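Local coordinates for uncharacterized protein HtdX (Mycobacterium tuberculosis, PDB 4OOB), which catalyses the reversible hydration of trans-2-enoyl-CoA to (3R)-3-hydroxyacyl-CoA, with a preference for acyl chains of eight to twelve carbons, at residues F45-P50 with D85-R90; R79-T84 with D116-Q121. All coordinates share one frame; numbering follows the deposited sequence.

Contact 1 of 2, residues F45-P50 with D85-R90; sequences FALTFP and DAVGVR
Leu47 and Thr48, neighbours on one turn of helix 43-57, meet Val87 and Val89, alternate residues of strand 86-99 whose CB atoms point to the same side. Leu47 comes first along the helix. Its CG lies anti to the backbone N (chi1 -179°), which carries the isobutyl group out from the helix, and it meets Val87 tip to tip: CD2 of Leu47 stands 3.9 Å from CG2 of Val87. Both side chains also touch Leu17 of the edge strand 12-18, while Ile19 lies against Leu47, so the pair belongs to a larger apolar cluster. A helix lying across the concave face of a long antiparallel sheet is the hallmark of the hotdog fold, and here helix 43-57 takes that place in the half of the sheet built from the earlier strands. Thr48 follows, with its CA 7.2 Å from the CA of Val89. Its methyl does the touching: CG2 of Thr48 sits 4.0 Å from CG1 of Val89 and, at nearly the same range, 4.1 Å from CG2 of Val89, so it meets both branches of the valine fork. The hydroxyl is turned back to the helix by a chi1 of 63°, and OG1 bonds to the carbonyl O of Pro44, four residues earlier.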
ATOM      1  N   PHE A  45      -1.740  -7.445  -1.197  1.00 13.66           N
ATOM      2  CA  PHE A  45      -1.529  -6.354  -2.119  1.00 14.27           C
ATOM      3  C   PHE A  45      -0.438  -6.728  -3.119  1.00 14.73           C
ATOM      4  O   PHE A  45      -0.627  -6.582  -4.335  1.00 15.06           O
ATOM      5  CB  PHE A  45      -1.185  -5.012  -1.427  1.00 13.74           C
ATOM      6  CG  PHE A  45      -0.975  -3.881  -2.400  1.00 13.00           C
ATOM      7  CD1 PHE A  45      -2.009  -2.989  -2.713  1.00 13.41           C
ATOM      8  CD2 PHE A  45       0.240  -3.686  -3.003  1.00 12.84           C
ATOM      9  CE1 PHE A  45      -1.819  -1.946  -3.615  1.00 13.00           C
ATOM     10  CE2 PHE A  45       0.434  -2.658  -3.937  1.00 12.81           C
ATOM     11  CZ  PHE A  45      -0.584  -1.764  -4.215  1.00 12.81           C
ATOM     12  N   ALA A  46       0.714  -7.157  -2.638  1.00 15.30           N
ATOM     13  CA  ALA A  46       1.798  -7.525  -3.585  1.00 16.40           C
ATOM     14  C   ALA A  46       1.395  -8.703  -4.470  1.00 16.44           C
ATOM     15  O   ALA A  46       1.583  -8.714  -5.689  1.00 16.94           O
ATOM     16  CB  ALA A  46       3.086  -7.818  -2.851  1.00 16.48           C
ATOM     17  N   LEU A  47       0.781  -9.693  -3.863  1.00 17.30           N
ATOM     18  CA  LEU A  47       0.440 -10.898  -4.588  1.00 17.01           C
ATOM     19  C   LEU A  47      -0.488 -10.639  -5.792  1.00 16.79           C
ATOM     20  O   LEU A  47      -0.356 -11.283  -6.848  1.00 17.17           O
ATOM     21  CB  LEU A  47      -0.250 -11.852  -3.616  1.00 17.29           C
ATOM     22  CG  LEU A  47      -0.716 -13.231  -4.111  1.00 17.17           C
ATOM     23  CD1 LEU A  47       0.462 -14.156  -4.397  1.00 17.46           C
ATOM     24  CD2 LEU A  47      -1.646 -13.825  -3.063  1.00 17.24           C
ATOM     25  N   THR A  48      -1.473  -9.762  -5.588  1.00 16.36           N
ATOM     26  CA  THR A  48      -2.517  -9.493  -6.583  1.00 14.98           C
ATOM     27  C   THR A  48      -2.151  -8.389  -7.542  1.00 15.42           C
ATOM     28  O   THR A  48      -2.781  -8.257  -8.574  1.00 15.28           O
ATOM     29  CB  THR A  48      -3.896  -9.176  -5.925  1.00 14.51           C
ATOM     30  OG1 THR A  48      -3.825  -7.994  -5.135  1.00 13.78           O
ATOM     31  CG2 THR A  48      -4.403 -10.335  -5.031  1.00 14.33           C
ATOM     32  N   PHE A  49      -1.115  -7.608  -7.252  1.00 17.56           N
ATOM     33  CA  PHE A  49      -0.920  -6.349  -7.983  1.00 19.61           C
ATOM     34  C   PHE A  49      -0.652  -6.501  -9.470  1.00 20.31           C
ATOM     35  O   PHE A  49      -1.121  -5.722 -10.311  1.00 18.18           O
ATOM     36  CB  PHE A  49       0.215  -5.534  -7.392  1.00 21.96           C
ATOM     37  CG  PHE A  49       0.190  -4.082  -7.821  1.00 23.55           C
ATOM     38  CD1 PHE A  49      -0.920  -3.301  -7.578  1.00 26.31           C
ATOM     39  CD2 PHE A  49       1.247  -3.524  -8.494  1.00 24.66           C
ATOM     40  CE1 PHE A  49      -0.955  -1.961  -7.967  1.00 28.11           C
ATOM     41  CE2 PHE A  49       1.220  -2.210  -8.898  1.00 24.90           C
ATOM     42  CZ  PHE A  49       0.129  -1.423  -8.633  1.00 26.13           C
ATOM     43  N   PRO A  50       0.128  -7.501  -9.813  1.00 22.69           N
ATOM     44  CA  PRO A  50       0.269  -7.701 -11.237  1.00 23.29           C
ATOM     45  C   PRO A  50      -1.068  -8.074 -11.929  1.00 22.19           C
ATOM     46  O   PRO A  50      -1.253  -7.659 -13.071  1.00 21.49           O
ATOM     47  CB  PRO A  50       1.320  -8.817 -11.318  1.00 26.27           C
ATOM     48  CG  PRO A  50       2.112  -8.660 -10.009  1.00 25.58           C
ATOM     49  CD  PRO A  50       0.967  -8.439  -9.048  1.00 24.65           C
ATOM     50  N   ASP A  85      -2.152 -21.774   1.267  1.00 37.16           N
ATOM     51  CA  ASP A  85      -3.320 -21.572   0.405  1.00 34.66           C
ATOM     52  C   ASP A  85      -2.945 -21.229  -1.037  1.00 33.16           C
ATOM     53  O   ASP A  85      -1.905 -20.641  -1.309  1.00 32.92           O
ATOM     54  CB  ASP A  85      -4.187 -20.451   0.944  1.00 34.62           C
ATOM     55  CG  ASP A  85      -4.880 -20.812   2.213  1.00 35.76           C
ATOM     56  OD1 ASP A  85      -5.066 -22.012   2.484  1.00 40.06           O
ATOM     57  OD2 ASP A  85      -5.289 -19.888   2.935  1.00 35.70           O
ATOM     58  N   ALA A  86      -3.795 -21.642  -1.964  1.00 31.25           N
ATOM     59  CA  ALA A  86      -3.825 -21.069  -3.311  1.00 31.17           C
ATOM     60  C   ALA A  86      -5.048 -20.131  -3.291  1.00 29.57           C
ATOM     61  O   ALA A  86      -5.965 -20.366  -2.479  1.00 30.49           O
ATOM     62  CB  ALA A  86      -3.978 -22.174  -4.349  1.00 30.82           C
ATOM     63  N   VAL A  87      -5.081 -19.075  -4.120  1.00 27.24           N
ATOM     64  CA  VAL A  87      -6.185 -18.078  -4.023  1.00 24.26           C
ATOM     65  C   VAL A  87      -6.930 -17.750  -5.307  1.00 23.92           C
ATOM     66  O   VAL A  87      -6.341 -17.719  -6.373  1.00 25.90           O
ATOM     67  CB  VAL A  87      -5.724 -16.732  -3.389  1.00 22.59           C
ATOM     68  CG1 VAL A  87      -5.305 -16.921  -1.959  1.00 20.89           C
ATOM     69  CG2 VAL A  87      -4.641 -16.052  -4.190  1.00 21.60           C
ATOM     70  N   GLY A  88      -8.237 -17.517  -5.200  1.00 22.92           N
ATOM     71  CA  GLY A  88      -9.013 -16.988  -6.329  1.00 23.16           C
ATOM     72  C   GLY A  88      -8.863 -15.478  -6.269  1.00 22.37           C
ATOM     73  O   GLY A  88      -8.870 -14.895  -5.201  1.00 21.65           O
ATOM     74  N   VAL A  89      -8.707 -14.836  -7.407  1.00 23.44           N
ATOM     75  CA  VAL A  89      -8.564 -13.390  -7.450  1.00 22.81           C
ATOM     76  C   VAL A  89      -9.542 -12.805  -8.458  1.00 22.85           C
ATOM     77  O   VAL A  89      -9.621 -13.226  -9.594  1.00 22.48           O
ATOM     78  CB  VAL A  89      -7.116 -13.003  -7.834  1.00 22.55           C
ATOM     79  CG1 VAL A  89      -6.928 -11.503  -7.876  1.00 21.75           C
ATOM     80  CG2 VAL A  89      -6.134 -13.597  -6.856  1.00 22.68           C
ATOM     81  N   ARG A  90     -10.283 -11.803  -8.036  1.00 24.38           N
ATOM     82  CA  ARG A  90     -11.083 -11.020  -8.953  1.00 25.54           C
ATOM     83  C   ARG A  90     -10.821  -9.550  -8.667  1.00 22.63           C
ATOM     84  O   ARG A  90     -10.864  -9.160  -7.526  1.00 21.09           O
ATOM     85  CB  ARG A  90     -12.575 -11.320  -8.783  1.00 27.86           C
ATOM     86  CG  ARG A  90     -13.467 -10.717  -9.885  1.00 31.67           C
ATOM     87  CD  ARG A  90     -14.953 -10.751  -9.501  1.00 35.06           C
ATOM     88  NE  ARG A  90     -15.031 -11.647  -8.359  1.00 40.73           N
ATOM     89  CZ  ARG A  90     -15.501 -11.368  -7.141  1.00 40.61           C
ATOM     90  NH1 ARG A  90     -16.148 -10.205  -6.871  1.00 39.25           N
ATOM     91  NH2 ARG A  90     -15.363 -12.331  -6.205  1.00 36.53           N
TER

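Contact 2 of 2, residues R79-T84 with D116-Q121; sequences RPIAVT and DVAWHQ
The carbonyl O of Ala118 accepts a hydrogen bond from the backbone N of Arg79, 3.2 Å away, with an N-H...O angle of 165°. The donor lies in the carbonyl plane, on a lone pair, and the bond continues the backbone pairing of Tyr78 with Ala118 beyond the end of strand 69-77. Beside it the methyl of Ala118 packs against Arg79, whose O and CG lie on the same side of it, 3.5 and 3.9 Å from CB of Ala118. The arginine chain then bends at chi2 and chi3, and its NH2 forms a salt bridge with Asp85. On the buried side, Ile81 reaches back to the strand with its longer branch. CG1 of Ile81 lies 3.9 Å from CB of Ala118, and CD1 of Ile81 goes on to within 3.8 Å of CB of Trp119, the two side chains crossing at about a right angle. The indole, its CG anti to the backbone N (chi1 -172°), leads away from the loop and touches Ile75 and Gln77, and its NE1 bonds to the carbonyl O of Leu41; Pro44 touches both Ile81 and Trp119. Ala118 and Trp119 are successive residues, yet both CB atoms point toward the 79-84 loop. That follows from the helical backbone of Ala118 (psi -29°): with Val111 facing the two of them on strand 102-113, this is a classic beta bulge.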
ATOM      1  N   ARG A  79     -10.660 -13.543   7.068  1.00 27.79           N
ATOM      2  CA  ARG A  79      -9.842 -14.512   7.732  1.00 29.23           C
ATOM      3  C   ARG A  79      -8.468 -14.551   7.118  1.00 27.22           C
ATOM      4  O   ARG A  79      -8.320 -14.317   5.944  1.00 26.74           O
ATOM      5  CB  ARG A  79     -10.479 -15.908   7.686  1.00 34.68           C
ATOM      6  CG  ARG A  79     -10.823 -16.447   6.301  1.00 39.87           C
ATOM      7  CD  ARG A  79     -10.517 -17.955   6.162  1.00 45.22           C
ATOM      8  NE  ARG A  79      -9.191 -18.139   5.537  1.00 49.71           N
ATOM      9  CZ  ARG A  79      -8.597 -19.299   5.251  1.00 50.83           C
ATOM     10  NH1 ARG A  79      -9.171 -20.465   5.523  1.00 50.84           N
ATOM     11  NH2 ARG A  79      -7.397 -19.282   4.684  1.00 53.19           N
ATOM     12  N   PRO A  80      -7.461 -14.885   7.920  1.00 27.26           N
ATOM     13  CA  PRO A  80      -6.086 -14.994   7.485  1.00 27.67           C
ATOM     14  C   PRO A  80      -5.892 -15.961   6.354  1.00 27.69           C
ATOM     15  O   PRO A  80      -6.555 -16.968   6.278  1.00 29.51           O
ATOM     16  CB  PRO A  80      -5.349 -15.548   8.723  1.00 27.74           C
ATOM     17  CG  PRO A  80      -6.218 -15.203   9.882  1.00 27.91           C
ATOM     18  CD  PRO A  80      -7.617 -15.185   9.354  1.00 28.09           C
ATOM     19  N   ILE A  81      -4.961 -15.640   5.492  1.00 28.45           N
ATOM     20  CA  ILE A  81      -4.630 -16.487   4.368  1.00 30.63           C
ATOM     21  C   ILE A  81      -3.327 -17.222   4.693  1.00 30.28           C
ATOM     22  O   ILE A  81      -2.334 -16.612   5.100  1.00 28.27           O
ATOM     23  CB  ILE A  81      -4.456 -15.641   3.096  1.00 30.58           C
ATOM     24  CG1 ILE A  81      -5.798 -15.021   2.693  1.00 30.37           C
ATOM     25  CG2 ILE A  81      -3.910 -16.488   1.949  1.00 32.74           C
ATOM     26  CD1 ILE A  81      -5.645 -13.924   1.667  1.00 28.99           C
ATOM     27  N   ALA A  82      -3.364 -18.539   4.545  1.00 29.33           N
ATOM     28  CA  ALA A  82      -2.214 -19.344   4.839  1.00 28.52           C
ATOM     29  C   ALA A  82      -1.219 -19.230   3.684  1.00 27.47           C
ATOM     30  O   ALA A  82      -1.569 -19.039   2.529  1.00 26.01           O
ATOM     31  CB  ALA A  82      -2.598 -20.803   5.120  1.00 27.95           C
ATOM     32  N   VAL A  83       0.046 -19.270   4.044  1.00 27.70           N
ATOM     33  CA  VAL A  83       1.117 -19.399   3.093  1.00 28.42           C
ATOM     34  C   VAL A  83       0.853 -20.632   2.185  1.00 30.29           C
ATOM     35  O   VAL A  83       1.197 -20.640   1.009  1.00 31.72           O
ATOM     36  CB  VAL A  83       2.402 -19.484   3.925  1.00 28.89           C
ATOM     37  CG1 VAL A  83       3.557 -20.085   3.165  1.00 30.33           C
ATOM     38  CG2 VAL A  83       2.743 -18.100   4.433  1.00 28.49           C
ATOM     39  N   THR A  84       0.193 -21.653   2.729  1.00 32.88           N
ATOM     40  CA  THR A  84      -0.096 -22.904   1.995  1.00 35.21           C
ATOM     41  C   THR A  84      -1.352 -22.837   1.135  1.00 37.02           C
ATOM     42  O   THR A  84      -1.591 -23.735   0.358  1.00 39.27           O
ATOM     43  CB  THR A  84      -0.243 -24.101   2.953  1.00 34.77           C
ATOM     44  OG1 THR A  84      -1.270 -23.852   3.924  1.00 36.10           O
ATOM     45  CG2 THR A  84       1.045 -24.343   3.700  1.00 34.70           C
ATOM     46  N   ASP A 116     -15.208 -18.859  -0.468  1.00 33.41           N
ATOM     47  CA  ASP A 116     -15.364 -17.729   0.425  1.00 31.36           C
ATOM     48  C   ASP A 116     -14.313 -16.628   0.211  1.00 27.59           C
ATOM     49  O   ASP A 116     -13.177 -16.909  -0.204  1.00 26.40           O
ATOM     50  CB  ASP A 116     -15.293 -18.222   1.849  1.00 32.54           C
ATOM     51  CG  ASP A 116     -16.376 -19.243   2.162  1.00 34.81           C
ATOM     52  OD1 ASP A 116     -17.495 -19.235   1.553  1.00 35.18           O
ATOM     53  OD2 ASP A 116     -16.090 -20.052   3.044  1.00 36.02           O
ATOM     54  N   VAL A 117     -14.701 -15.384   0.503  1.00 24.22           N
ATOM     55  CA  VAL A 117     -13.794 -14.237   0.436  1.00 22.54           C
ATOM     56  C   VAL A 117     -13.046 -14.075   1.766  1.00 21.83           C
ATOM     57  O   VAL A 117     -13.636 -13.768   2.797  1.00 23.56           O
ATOM     58  CB  VAL A 117     -14.511 -12.907   0.055  1.00 21.42           C
ATOM     59  CG1 VAL A 117     -13.532 -11.752   0.027  1.00 21.06           C
ATOM     60  CG2 VAL A 117     -15.164 -13.022  -1.316  1.00 21.19           C
ATOM     61  N   ALA A 118     -11.736 -14.243   1.721  1.00 20.25           N
ATOM     62  CA  ALA A 118     -10.914 -14.093   2.899  1.00 19.52           C
ATOM     63  C   ALA A 118     -10.435 -12.678   3.063  1.00 18.44           C
ATOM     64  O   ALA A 118     -10.253 -12.231   4.178  1.00 18.74           O
ATOM     65  CB  ALA A 118      -9.742 -15.023   2.833  1.00 20.00           C
ATOM     66  N   TRP A 119     -10.268 -11.956   1.959  1.00 17.95           N
ATOM     67  CA  TRP A 119      -9.530 -10.690   1.987  1.00 16.01           C
ATOM     68  C   TRP A 119     -10.004  -9.800   0.828  1.00 15.32           C
ATOM     69  O   TRP A 119     -10.064 -10.233  -0.325  1.00 15.23           O
ATOM     70  CB  TRP A 119      -8.024 -11.014   1.909  1.00 15.77           C
ATOM     71  CG  TRP A 119      -6.962  -9.896   2.110  1.00 14.76           C
ATOM     72  CD1 TRP A 119      -6.211  -9.654   3.248  1.00 15.03           C
ATOM     73  CD2 TRP A 119      -6.493  -8.965   1.129  1.00 14.02           C
ATOM     74  NE1 TRP A 119      -5.298  -8.627   3.030  1.00 14.64           N
ATOM     75  CE2 TRP A 119      -5.450  -8.184   1.742  1.00 14.23           C
ATOM     76  CE3 TRP A 119      -6.835  -8.720  -0.190  1.00 13.35           C
ATOM     77  CZ2 TRP A 119      -4.785  -7.179   1.076  1.00 13.56           C
ATOM     78  CZ3 TRP A 119      -6.183  -7.728  -0.863  1.00 13.77           C
ATOM     79  CH2 TRP A 119      -5.153  -6.949  -0.230  1.00 13.86           C
ATOM     80  N   HIS A 120     -10.341  -8.569   1.169  1.00 14.89           N
ATOM     81  CA  HIS A 120     -10.937  -7.614   0.261  1.00 15.49           C
ATOM     82  C   HIS A 120     -10.154  -6.301   0.307  1.00 14.58           C
ATOM     83  O   HIS A 120      -9.818  -5.816   1.389  1.00 14.72           O
ATOM     84  CB  HIS A 120     -12.403  -7.368   0.705  1.00 16.10           C
ATOM     85  CG  HIS A 120     -13.135  -6.378  -0.139  1.00 17.21           C
ATOM     86  ND1 HIS A 120     -13.848  -6.729  -1.273  1.00 18.86           N
ATOM     87  CD2 HIS A 120     -13.283  -5.048  -0.004  1.00 17.08           C
ATOM     88  CE1 HIS A 120     -14.367  -5.641  -1.813  1.00 18.06           C
ATOM     89  NE2 HIS A 120     -14.033  -4.609  -1.062  1.00 17.82           N
ATOM     90  N   GLN A 121      -9.945  -5.680  -0.843  1.00 13.98           N
ATOM     91  CA  GLN A 121      -9.245  -4.408  -0.881  1.00 12.96           C
ATOM     92  C   GLN A 121      -9.812  -3.355  -1.866  1.00 12.81           C
ATOM     93  O   GLN A 121     -10.184  -3.679  -2.963  1.00 12.47           O
ATOM     94  CB  GLN A 121      -7.801  -4.669  -1.197  1.00 12.05           C
ATOM     95  CG  GLN A 121      -6.968  -3.444  -1.452  1.00 11.49           C
ATOM     96  CD  GLN A 121      -5.537  -3.841  -1.739  1.00 11.15           C
ATOM     97  OE1 GLN A 121      -4.694  -3.691  -0.882  1.00 11.27           O
ATOM     98  NE2 GLN A 121      -5.272  -4.414  -2.922  1.00 10.93           N
TER

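Both contacts are largely buried and their centres lie about 9 Å apart. Contact 1 joins a helix to the sheet through aliphatic carbon alone, with no hydrogen bond across it; contact 2 ties a loop to a bulged strand by a backbone bond, with an exposed arginine at its outer side. Their segments alternate along the chain, and 79-84 runs directly into 85-90, whose start the charged side of contact 2 reaches. Ile81 packs on Val87, and the backbone N of Phe45 comes up to CH2 of Trp119, bringing helix 43-57 to both contacts. Strand 102-113 lies between the two strand segments in the sheet, and its Val111 touches Thr48, Val87, Ile81 and Trp119.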